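Local coordinates for protein caspase-3 (Porites astreoides, PDB 6WI4) that probably acts as a cysteine protease of coral apoptosis, cleaving protein substrates after aspartate, and is held here with a DEVD-type peptide inhibitor, at residues A[151-155]-A[214-218]; A[157-161]-A[211-215]. All blocks are in the same frame, centred on the assembly; numbering follows the deposited sequence.

Interaction 1: residues A[151-155]-A[214-218]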
# COMPACT_ATOMS: atom_id res chain seq x y z
N TYR A 151 -4.31 -0.53 4.36
CA TYR A 151 -4.96 -1.62 3.63
C TYR A 151 -6.15 -1.11 2.84
O TYR A 151 -6.95 -0.32 3.35
CB TYR A 151 -5.45 -2.68 4.62
CG TYR A 151 -4.39 -3.59 5.18
CD1 TYR A 151 -4.04 -4.76 4.52
CD2 TYR A 151 -3.80 -3.31 6.40
CE1 TYR A 151 -3.11 -5.63 5.05
CE2 TYR A 151 -2.86 -4.18 6.94
CZ TYR A 151 -2.52 -5.33 6.26
OH TYR A 151 -1.59 -6.21 6.78
N SER A 152 -6.33 -1.65 1.63
CA SER A 152 -7.43 -1.20 0.78
C SER A 152 -8.80 -1.62 1.31
O SER A 152 -9.80 -0.95 1.01
CB SER A 152 -7.25 -1.72 -0.65
OG SER A 152 -7.37 -3.14 -0.75
N THR A 153 -8.89 -2.72 2.06
CA THR A 153 -10.19 -3.25 2.48
C THR A 153 -10.08 -3.72 3.93
O THR A 153 -9.22 -3.26 4.69
CB THR A 153 -10.69 -4.31 1.47
OG1 THR A 153 -12.06 -4.63 1.76
CG2 THR A 153 -9.85 -5.60 1.50
N VAL A 154 -11.01 -4.58 4.35
CA VAL A 154 -11.13 -5.06 5.73
C VAL A 154 -10.80 -6.55 5.72
O VAL A 154 -11.11 -7.25 4.74
CB VAL A 154 -12.54 -4.79 6.27
CG1 VAL A 154 -12.82 -5.57 7.56
CG2 VAL A 154 -12.75 -3.31 6.46
N PRO A 155 -10.14 -7.09 6.76
CA PRO A 155 -9.85 -8.52 6.77
C PRO A 155 -11.09 -9.36 6.51
O PRO A 155 -12.15 -9.15 7.12
CB PRO A 155 -9.29 -8.74 8.18
CG PRO A 155 -8.62 -7.46 8.49
CD PRO A 155 -9.50 -6.39 7.89
N GLN A 214 -17.21 -1.19 0.11
CA GLN A 214 -15.86 -1.36 0.61
C GLN A 214 -15.56 -0.33 1.70
O GLN A 214 -16.11 0.78 1.70
CB GLN A 214 -14.84 -1.23 -0.52
CG GLN A 214 -13.43 -1.66 -0.17
CD GLN A 214 -12.57 -1.79 -1.41
OE1 GLN A 214 -13.02 -2.32 -2.42
NE2 GLN A 214 -11.33 -1.29 -1.34
N VAL A 215 -14.69 -0.73 2.63
CA VAL A 215 -14.19 0.09 3.72
C VAL A 215 -12.70 -0.17 3.78
O VAL A 215 -12.29 -1.34 3.76
CB VAL A 215 -14.85 -0.31 5.06
CG1 VAL A 215 -14.18 0.33 6.24
CG2 VAL A 215 -16.34 0.03 5.04
N SER A 216 -11.88 0.88 3.81
CA SER A 216 -10.44 0.66 3.93
C SER A 216 -10.05 0.73 5.41
O SER A 216 -10.82 1.19 6.26
CB SER A 216 -9.64 1.67 3.11
OG SER A 216 -9.96 3.02 3.44
N SER A 217 -8.87 0.21 5.72
CA SER A 217 -8.46 0.11 7.12
C SER A 217 -6.99 0.45 7.26
O SER A 217 -6.19 0.14 6.38
CB SER A 217 -8.75 -1.29 7.68
OG SER A 217 -8.07 -2.30 6.97
N VAL A 218 -6.64 1.09 8.36
CA VAL A 218 -5.24 1.42 8.63
C VAL A 218 -4.85 0.76 9.94
O VAL A 218 -5.60 0.81 10.92
CB VAL A 218 -5.00 2.94 8.66
CG1 VAL A 218 -5.90 3.68 9.63
CG2 VAL A 218 -3.54 3.23 8.98
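Two backbone hydrogen bonds close one antiparallel hydrogen-bonded pair: Tyr-151 N donates to Ser-217 O (2.8 Å) and Ser-217 N to Tyr-151 O (3.1 Å), with the two CA atoms 5.2 Å apart. Beyond this pair the chain of 151-155 leaves strand 147-151, and side chains take over the bonding. Ser-217 OG donates to Thr-153 O (2.7 Å), while Gln-214 NE2 reaches Ser-152 O (2.8 Å), so two successive carbonyls of the departing loop are held from 214-218. CA-H...O contacts supplement these bonds: Thr-153 CA lies 3.1 Å from Val-215 O, and Ser-216 CA 3.4 Å from Ser-152 O. Apolar contact is slight, with Val-154 CG2 resting 3.9 Å from Val-215 CG1. The hydroxyls of Ser-152 and Thr-153 bond elsewhere, to Ser-159 OG and Tyr-158 O, and the Tyr-151 ring stacks on Phe-127. Ser-216 N is bonded to Asn-194 OD1 of helix 186-197, which ties the incoming segment to that helix. Strand 217-220 thus joins the edge of the sheet beside strand 147-151, the antiparallel addition to an otherwise parallel sheet that is characteristic of the caspase fold.

Interaction 2: residues A[157-161]-A[211-215]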
# COMPACT_ATOMS: atom_id res chain seq x y z
N TYR A 157 -12.42 -9.70 3.32
CA TYR A 157 -13.24 -9.17 2.25
C TYR A 157 -12.44 -8.96 0.97
O TYR A 157 -11.23 -8.71 1.00
CB TYR A 157 -13.85 -7.83 2.67
CG TYR A 157 -14.89 -7.94 3.77
CD1 TYR A 157 -16.23 -8.12 3.45
CD2 TYR A 157 -14.54 -7.83 5.10
CE1 TYR A 157 -17.20 -8.19 4.44
CE2 TYR A 157 -15.50 -7.90 6.11
CZ TYR A 157 -16.82 -8.08 5.76
OH TYR A 157 -17.79 -8.15 6.74
N TYR A 158 -13.16 -9.02 -0.15
CA TYR A 158 -12.63 -8.57 -1.43
C TYR A 158 -12.29 -7.08 -1.38
O TYR A 158 -12.80 -6.32 -0.56
CB TYR A 158 -13.68 -8.76 -2.53
CG TYR A 158 -13.99 -10.18 -2.94
CD1 TYR A 158 -13.00 -11.03 -3.41
CD2 TYR A 158 -15.30 -10.65 -2.90
CE1 TYR A 158 -13.30 -12.32 -3.82
CE2 TYR A 158 -15.61 -11.94 -3.31
CZ TYR A 158 -14.61 -12.77 -3.77
OH TYR A 158 -14.92 -14.05 -4.18
N SER A 159 -11.45 -6.68 -2.33
CA SER A 159 -11.14 -5.29 -2.62
C SER A 159 -11.43 -5.06 -4.10
O SER A 159 -11.20 -5.95 -4.91
CB SER A 159 -9.67 -5.00 -2.31
OG SER A 159 -9.35 -3.64 -2.47
N TRP A 160 -11.91 -3.87 -4.44
CA TRP A 160 -12.41 -3.59 -5.78
C TRP A 160 -11.46 -2.75 -6.62
O TRP A 160 -10.85 -1.79 -6.14
CB TRP A 160 -13.77 -2.90 -5.69
CG TRP A 160 -14.89 -3.81 -5.34
CD1 TRP A 160 -15.45 -4.00 -4.11
CD2 TRP A 160 -15.64 -4.64 -6.25
NE1 TRP A 160 -16.49 -4.90 -4.18
CE2 TRP A 160 -16.62 -5.31 -5.49
CE3 TRP A 160 -15.55 -4.89 -7.62
CZ2 TRP A 160 -17.53 -6.20 -6.06
CZ3 TRP A 160 -16.46 -5.78 -8.18
CH2 TRP A 160 -17.42 -6.42 -7.40
N ARG A 161 -11.36 -3.12 -7.89
CA ARG A 161 -10.52 -2.46 -8.87
C ARG A 161 -11.34 -2.24 -10.13
O ARG A 161 -12.06 -3.14 -10.56
CB ARG A 161 -9.29 -3.33 -9.19
CG ARG A 161 -8.51 -2.95 -10.45
CD ARG A 161 -7.34 -3.93 -10.67
NE ARG A 161 -7.71 -5.29 -10.30
CZ ARG A 161 -8.47 -6.10 -11.04
NH1 ARG A 161 -8.92 -5.72 -12.23
NH2 ARG A 161 -8.76 -7.31 -10.59
N SER A 211 -23.42 -3.72 -6.86
CA SER A 211 -23.78 -2.80 -5.78
C SER A 211 -23.17 -3.18 -4.44
O SER A 211 -23.77 -2.97 -3.39
CB SER A 211 -25.30 -2.65 -5.64
OG SER A 211 -25.84 -2.13 -6.85
N LYS A 212 -21.96 -3.73 -4.47
CA LYS A 212 -21.26 -4.11 -3.25
C LYS A 212 -20.32 -2.99 -2.83
O LYS A 212 -20.03 -2.08 -3.60
CB LYS A 212 -20.50 -5.43 -3.42
CG LYS A 212 -21.39 -6.58 -3.89
CD LYS A 212 -22.52 -6.87 -2.90
CE LYS A 212 -23.22 -8.17 -3.30
NZ LYS A 212 -24.26 -8.58 -2.33
N ARG A 213 -19.88 -3.05 -1.58
CA ARG A 213 -19.29 -1.89 -0.90
C ARG A 213 -17.87 -2.20 -0.45
O ARG A 213 -17.38 -3.33 -0.58
CB ARG A 213 -20.16 -1.49 0.30
CG ARG A 213 -21.66 -1.46 -0.01
CD ARG A 213 -22.01 -0.42 -1.07
NE ARG A 213 -21.56 0.90 -0.67
CZ ARG A 213 -22.18 1.68 0.22
NH1 ARG A 213 -21.66 2.84 0.54
NH2 ARG A 213 -23.33 1.30 0.77
N GLN A 214 -17.21 -1.19 0.11
CA GLN A 214 -15.86 -1.36 0.61
C GLN A 214 -15.56 -0.33 1.70
O GLN A 214 -16.11 0.78 1.70
CB GLN A 214 -14.84 -1.23 -0.52
CG GLN A 214 -13.43 -1.66 -0.17
CD GLN A 214 -12.57 -1.79 -1.41
OE1 GLN A 214 -13.02 -2.32 -2.42
NE2 GLN A 214 -11.33 -1.29 -1.34
N VAL A 215 -14.69 -0.73 2.63
CA VAL A 215 -14.19 0.09 3.72
C VAL A 215 -12.70 -0.17 3.78
O VAL A 215 -12.29 -1.34 3.76
CB VAL A 215 -14.85 -0.31 5.06
CG1 VAL A 215 -14.18 0.33 6.24
CG2 VAL A 215 -16.34 0.03 5.04
O HOH W 1 -9.67 -0.68 -3.84
O HOH W 2 -17.66 -5.76 -1.53
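Gln-214 reaches 157-161 through an extended side chain: chi1 and chi2 are both t, and only chi3, at -43°, turns the amide. This sets Gln-214 OE1 2.8 Å from Trp-160 N, which donates a hydrogen bond to it, and the same oxygen lies at the edge of the indole, 3.4 Å from Trp-160 CD1. The other end of the amide is used as well: Gln-214 NE2 donates to water 1 (3.1 Å), which in turn donates to Trp-160 O (2.8 Å), so both backbone polar groups of Trp-160 are tied to one side chain. The CA-to-CB bond of Trp-160 points toward 211-215, and with chi1 m and chi2 99° the indole NE1 comes 4.0 Å from Arg-213 O. Water 2 bridges these two atoms, accepting from Trp-160 NE1 (3.0 Å) and donating to Arg-213 O (2.6 Å). Lys-212 starts toward the indole, its CB 4.0 Å from Trp-160 CZ2, but the m, m, t, t chain then carries the amine off to a salt bridge with Asp-137. Arg-213 points away and bonds Tyr-200 O through its NE. Trp-160 and Arg-161 pair with the bound peptide in antiparallel fashion, and Arg-161 also forms a salt bridge to an acidic side chain of that separate peptide chain. Directional amide and water bonds, rather than broad apolar burial, therefore hold the backbone of Trp-160, in the strand that pairs with the inhibitor peptide and probably with substrates.

In the fold
The two contacts lie next to each other, their centres 9 Å apart, within the single caspase domain. Along the chain, 151-155 and 157-161 follow one another from the end of strand 147-151 onward; helices 168-180 and 186-197 come next, and both contacts end on the run 211-218, whose last two residues begin strand 217-220. Interaction 1 belongs to the edge of the six-stranded sheet, whereas interaction 2 sits farther out, on strand 156-162 where the inhibitor peptide pairs. They share Gln-214 and Val-215 and also touch directly, Ser-152 OG lying 2.7 Å from Ser-159 OG in a probable hydrogen bond. The peptide-binding strand is thereby connected to the central sheet through one continuous polar network.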